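Local atomic coordinates of D-alanine--D-alanine ligase (Acinetobacter baumannii ACICU, PDB entry 5D8D), a protein that catalyses the ATP-dependent joining of two D-alanine molecules into D-alanyl-D-alanine, a building block of the bacterial cell wall. Residues S187-Q192 with D293-A298; Q236-R241 with F264-V269. All coordinates share one frame; numbering follows the deposited sequence.

In the fold
Both contacts belong to the ATP-grasp region and reach the same antiparallel sheet, whose strand order is 192-198, 181-189, 252-259, 264-270. Contact 1 lies at the turn joining the first two, where helix 292-301 packs against it; contact 2 sets helix 229-245 against 264-270, the outermost strand at the other end of that order. Their centres are 18 Å apart, yet they meet through Phe-188, whose CZ lies 3.5 Å from Cys-239 O. Contact 2 includes Glu-268, a predicted ligand for both metal ions (magnesium or manganese), and its Phe-264 side chain lies about 6 Å from that of Phe-184 in the predicted ATP-binding region; contact 1 lies away from these sites.

Contact 1 of 2, residues S187-Q192 with D293-A298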
# COMPACT_ATOMS: atom_id res chain seq x y z
N SER A 187 -9.04 -19.92 2.23
CA SER A 187 -8.20 -19.75 1.07
C SER A 187 -9.02 -19.22 -0.08
O SER A 187 -10.22 -19.35 -0.10
CB SER A 187 -7.58 -21.09 0.67
OG SER A 187 -6.77 -21.61 1.70
N PHE A 188 -8.35 -18.63 -1.06
CA PHE A 188 -9.07 -18.04 -2.19
C PHE A 188 -8.51 -18.56 -3.48
O PHE A 188 -7.32 -18.76 -3.60
CB PHE A 188 -9.05 -16.49 -2.11
CG PHE A 188 -10.06 -15.92 -1.16
CD1 PHE A 188 -9.80 -15.88 0.20
CD2 PHE A 188 -11.31 -15.49 -1.61
CE1 PHE A 188 -10.73 -15.42 1.10
CE2 PHE A 188 -12.26 -15.01 -0.71
CZ PHE A 188 -11.95 -14.96 0.65
N LEU A 189 -9.40 -18.80 -4.42
CA LEU A 189 -9.04 -19.15 -5.77
C LEU A 189 -10.05 -18.56 -6.73
O LEU A 189 -11.22 -18.58 -6.48
CB LEU A 189 -8.96 -20.65 -5.94
CG LEU A 189 -8.55 -21.11 -7.32
CD1 LEU A 189 -7.16 -20.69 -7.65
CD2 LEU A 189 -8.68 -22.59 -7.46
N ASN A 190 -9.54 -18.04 -7.84
CA ASN A 190 -10.30 -17.21 -8.79
C ASN A 190 -11.24 -16.21 -8.10
O ASN A 190 -12.45 -16.14 -8.35
CB ASN A 190 -10.96 -18.09 -9.83
CG ASN A 190 -9.93 -18.95 -10.59
OD1 ASN A 190 -8.74 -18.58 -10.71
ND2 ASN A 190 -10.37 -20.09 -11.10
N GLY A 191 -10.64 -15.47 -7.18
CA GLY A 191 -11.33 -14.49 -6.38
C GLY A 191 -12.32 -15.00 -5.36
O GLY A 191 -12.85 -14.19 -4.63
N GLN A 192 -12.55 -16.32 -5.27
CA GLN A 192 -13.65 -16.87 -4.41
C GLN A 192 -13.17 -17.77 -3.27
O GLN A 192 -12.09 -18.34 -3.36
CB GLN A 192 -14.65 -17.65 -5.27
CG GLN A 192 -15.28 -16.79 -6.36
CD GLN A 192 -16.14 -15.63 -5.81
OE1 GLN A 192 -15.92 -14.48 -6.18
NE2 GLN A 192 -17.11 -15.94 -4.93
N ASP A 293 -1.50 -29.69 -9.41
CA ASP A 293 -1.15 -29.19 -10.76
C ASP A 293 -2.30 -28.38 -11.36
O ASP A 293 -2.07 -27.38 -12.04
CB ASP A 293 -0.75 -30.32 -11.71
CG ASP A 293 0.41 -31.14 -11.21
OD1 ASP A 293 0.89 -30.92 -10.08
OD2 ASP A 293 0.83 -32.05 -11.94
N GLU A 294 -3.53 -28.80 -11.10
CA GLU A 294 -4.69 -28.09 -11.59
C GLU A 294 -4.79 -26.76 -10.87
O GLU A 294 -5.02 -25.72 -11.48
CB GLU A 294 -5.98 -28.92 -11.41
CG GLU A 294 -6.15 -30.05 -12.42
CD GLU A 294 -7.12 -31.14 -11.98
OE1 GLU A 294 -7.37 -31.37 -10.77
OE2 GLU A 294 -7.65 -31.82 -12.88
N LEU A 295 -4.57 -26.78 -9.56
CA LEU A 295 -4.52 -25.55 -8.78
C LEU A 295 -3.52 -24.54 -9.39
O LEU A 295 -3.85 -23.36 -9.52
CB LEU A 295 -4.17 -25.88 -7.31
CG LEU A 295 -3.73 -24.75 -6.41
CD1 LEU A 295 -4.86 -23.73 -6.34
CD2 LEU A 295 -3.38 -25.27 -5.03
N CYS A 296 -2.34 -25.02 -9.79
CA CYS A 296 -1.32 -24.14 -10.33
C CYS A 296 -1.76 -23.57 -11.67
O CYS A 296 -1.64 -22.40 -11.89
CB CYS A 296 0.02 -24.83 -10.43
SG CYS A 296 0.79 -25.18 -8.82
N VAL A 297 -2.31 -24.37 -12.54
CA VAL A 297 -2.86 -23.81 -13.78
C VAL A 297 -3.96 -22.74 -13.50
O VAL A 297 -4.02 -21.69 -14.15
CB VAL A 297 -3.34 -24.94 -14.71
CG1 VAL A 297 -4.20 -24.41 -15.86
CG2 VAL A 297 -2.12 -25.67 -15.28
N ALA A 298 -4.81 -23.00 -12.53
CA ALA A 298 -5.92 -22.10 -12.23
C ALA A 298 -5.43 -20.75 -11.65
O ALA A 298 -5.97 -19.69 -11.98
CB ALA A 298 -6.92 -22.78 -11.30
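The flat amide of Asn-190 reaches across toward the C-terminal end of 293-298 and lies beside the carbonyl group of Ala-298. The other flat group is the ring of Phe-188, which has the carbonyl carbon of Gly-191 at its edge, in the ring plane. Phe-188 belongs to the side of the strand turned from helix 292-301, and there its ring stacks with that of Phe-243.

The apolar part of the contact is carried by Leu-189. Its CG stands anti to the backbone N (chi1 -178°), which extends the branched end toward the helix. Both methyls meet a single methyl of Leu-295: Leu-189 CD1 lies 4.0 Å from Leu-295 CD1, and Leu-189 CD2 is 4.1 Å from the same carbon. The two leucines cross obliquely. One turn further along the helix, Ala-298 CB comes within 4.2 Å of Leu-189 CD1, and its short side chain lets the helix backbone approach the turn. Leu-295 also touches Pro-282 and Ala-285 of helix 280-286, so its branched end fills the angle between two helices and the strand end. Cys-296 points the other way, onto helix 21-37, and Asp-293 makes a salt bridge with Arg-37 of that helix.

The turn has its own frame. Leu-189 N donates a hydrogen bond to Gln-192 O at 2.9 Å, and Gln-192 N donates one back to Leu-189 O at the same length. Between them Asn-190 and Gly-191 both have positive phi, at 40° and 68°. Asparagine tolerates this left-handed conformation better than most residues, and glycine adopts it without strain. The result is a type I' turn forming the two-residue loop of a beta hairpin, with the tip of strands 181-189 and 192-198 in the ATP-grasp sheet resting on helix 292-301.

Contact 2 of 2, residues Q236-R241 with F264-V269; sequences QALCLR and FWLLEV
Leu-238 of the helix packs onto Phe-264 and Leu-266 of the strand, an alpha-on-beta layer in the ATP-grasp region: helix 229-245 lies over the antiparallel sheet that ends in strand 264-270. The axes of the two short segments approach to 10.0 Å and run 39° apart in direction, room enough for one layer of side chains.

Apolar contacts dominate. With chi1 at 179° the side chain of Leu-238 leaves the helix extended, and its branched end meets the strand. The methyl CD2 lies 3.6 Å from Phe-264 CB, touching the phenylalanine at the root of its side chain, and it comes toward the aromatic ring at a slant. Leu-238 CG is 4.4 Å from Leu-266 CD2. In an extended strand alternate residues face the same way, so Phe-264 and Leu-266 both point at the helix and Trp-265 points away. Leucine suits position 238 because its branched apolar end can serve both strand residues at once, Phe-264 with CD2 and Leu-266 with CG.

Sulfur packing comes next. Cys-239 SG sits 4.2 Å from Leu-266 CD2, and the cysteine also touches Ile-186, Phe-188 and Ile-254 of the inner strands. A small, weakly polar side chain suits this buried position between the helix and the sheet.

Polar contacts lie outside the helix-strand interface. Antiparallel pairing sets strands 252-259 and 264-270 side by side, and at a classic beta bulge Leu-267 and Glu-268 both lie opposite Asp-255, each bonded to its backbone; Asp-255 and Glu-268 are predicted magnesium ligands. On the strand's far side from the helix, Trp-265 is anchored by a hydrogen bond from its indole NE1 to Asp-259 OD2.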
# COMPACT_ATOMS: atom_id res chain seq x y z
N GLN A 236 -17.17 -17.62 5.10
CA GLN A 236 -16.65 -17.43 3.73
C GLN A 236 -17.14 -16.12 3.09
O GLN A 236 -16.37 -15.40 2.48
CB GLN A 236 -17.03 -18.62 2.83
CG GLN A 236 -16.35 -19.92 3.23
CD GLN A 236 -16.84 -21.11 2.46
OE1 GLN A 236 -18.04 -21.30 2.25
NE2 GLN A 236 -15.92 -21.95 2.03
N ALA A 237 -18.42 -15.80 3.28
CA ALA A 237 -18.99 -14.50 2.86
C ALA A 237 -18.28 -13.32 3.53
O ALA A 237 -17.91 -12.34 2.90
CB ALA A 237 -20.47 -14.46 3.18
N LEU A 238 -18.09 -13.43 4.82
CA LEU A 238 -17.39 -12.39 5.56
C LEU A 238 -15.97 -12.18 5.02
O LEU A 238 -15.53 -11.05 4.80
CB LEU A 238 -17.36 -12.77 7.04
CG LEU A 238 -16.64 -11.79 7.93
CD1 LEU A 238 -17.46 -10.51 7.98
CD2 LEU A 238 -16.40 -12.38 9.33
N CYS A 239 -15.26 -13.29 4.82
CA CYS A 239 -13.89 -13.28 4.33
C CYS A 239 -13.83 -12.81 2.88
O CYS A 239 -12.87 -12.18 2.49
CB CYS A 239 -13.22 -14.65 4.50
SG CYS A 239 -12.96 -15.05 6.24
N LEU A 240 -14.84 -13.13 2.08
CA LEU A 240 -14.88 -12.60 0.73
C LEU A 240 -14.85 -11.10 0.77
O LEU A 240 -14.11 -10.50 0.03
CB LEU A 240 -16.13 -13.06 -0.01
CG LEU A 240 -16.33 -12.57 -1.43
CD1 LEU A 240 -15.15 -12.89 -2.31
CD2 LEU A 240 -17.59 -13.22 -1.97
N ARG A 241 -15.65 -10.52 1.66
CA ARG A 241 -15.71 -9.06 1.79
C ARG A 241 -14.43 -8.47 2.33
O ARG A 241 -14.01 -7.39 1.93
CB ARG A 241 -16.87 -8.65 2.69
CG ARG A 241 -18.23 -9.04 2.16
CD ARG A 241 -19.28 -8.07 2.64
NE ARG A 241 -19.52 -8.19 4.08
CZ ARG A 241 -20.01 -7.23 4.87
NH1 ARG A 241 -20.30 -6.01 4.40
NH2 ARG A 241 -20.20 -7.48 6.17
N PHE A 264 -17.36 -13.97 14.53
CA PHE A 264 -16.14 -14.03 13.79
C PHE A 264 -15.35 -12.74 13.96
O PHE A 264 -15.91 -11.67 14.05
CB PHE A 264 -16.46 -14.34 12.35
CG PHE A 264 -17.23 -15.61 12.17
CD1 PHE A 264 -16.76 -16.81 12.72
CD2 PHE A 264 -18.41 -15.62 11.45
CE1 PHE A 264 -17.47 -17.99 12.56
CE2 PHE A 264 -19.13 -16.79 11.29
CZ PHE A 264 -18.67 -17.98 11.85
N TRP A 265 -14.03 -12.88 14.01
CA TRP A 265 -13.13 -11.76 14.07
C TRP A 265 -11.99 -11.95 13.04
O TRP A 265 -11.24 -12.91 13.13
CB TRP A 265 -12.57 -11.67 15.46
CG TRP A 265 -13.61 -11.38 16.49
CD1 TRP A 265 -14.20 -12.27 17.30
CD2 TRP A 265 -14.18 -10.09 16.82
NE1 TRP A 265 -15.10 -11.64 18.12
CE2 TRP A 265 -15.11 -10.31 17.85
CE3 TRP A 265 -13.99 -8.79 16.34
CZ2 TRP A 265 -15.87 -9.27 18.41
CZ3 TRP A 265 -14.74 -7.75 16.91
CH2 TRP A 265 -15.67 -8.00 17.93
N LEU A 266 -11.86 -11.02 12.09
CA LEU A 266 -10.83 -11.06 11.07
C LEU A 266 -9.43 -10.75 11.62
O LEU A 266 -9.26 -9.78 12.35
CB LEU A 266 -11.14 -10.09 9.97
CG LEU A 266 -12.40 -10.35 9.18
CD1 LEU A 266 -12.77 -9.06 8.48
CD2 LEU A 266 -12.22 -11.44 8.15
N LEU A 267 -8.45 -11.58 11.23
CA LEU A 267 -7.10 -11.51 11.78
C LEU A 267 -6.09 -10.87 10.81
O LEU A 267 -5.42 -9.90 11.16
CB LEU A 267 -6.63 -12.89 12.22
CG LEU A 267 -6.64 -13.26 13.72
CD1 LEU A 267 -7.66 -12.53 14.56
CD2 LEU A 267 -6.79 -14.77 13.89
N GLU A 268 -5.98 -11.40 9.61
CA GLU A 268 -5.01 -10.91 8.65
C GLU A 268 -5.22 -11.52 7.30
O GLU A 268 -6.03 -12.43 7.15
CB GLU A 268 -3.56 -11.16 9.12
CG GLU A 268 -3.10 -12.59 9.07
CD GLU A 268 -1.59 -12.72 9.26
OE1 GLU A 268 -1.09 -12.24 10.31
OE2 GLU A 268 -0.95 -13.33 8.37
N VAL A 269 -4.49 -11.01 6.33
CA VAL A 269 -4.58 -11.44 4.94
C VAL A 269 -3.20 -11.88 4.51
O VAL A 269 -2.18 -11.34 5.02
CB VAL A 269 -5.13 -10.33 3.98
CG1 VAL A 269 -4.16 -9.15 3.86
CG2 VAL A 269 -5.37 -10.89 2.61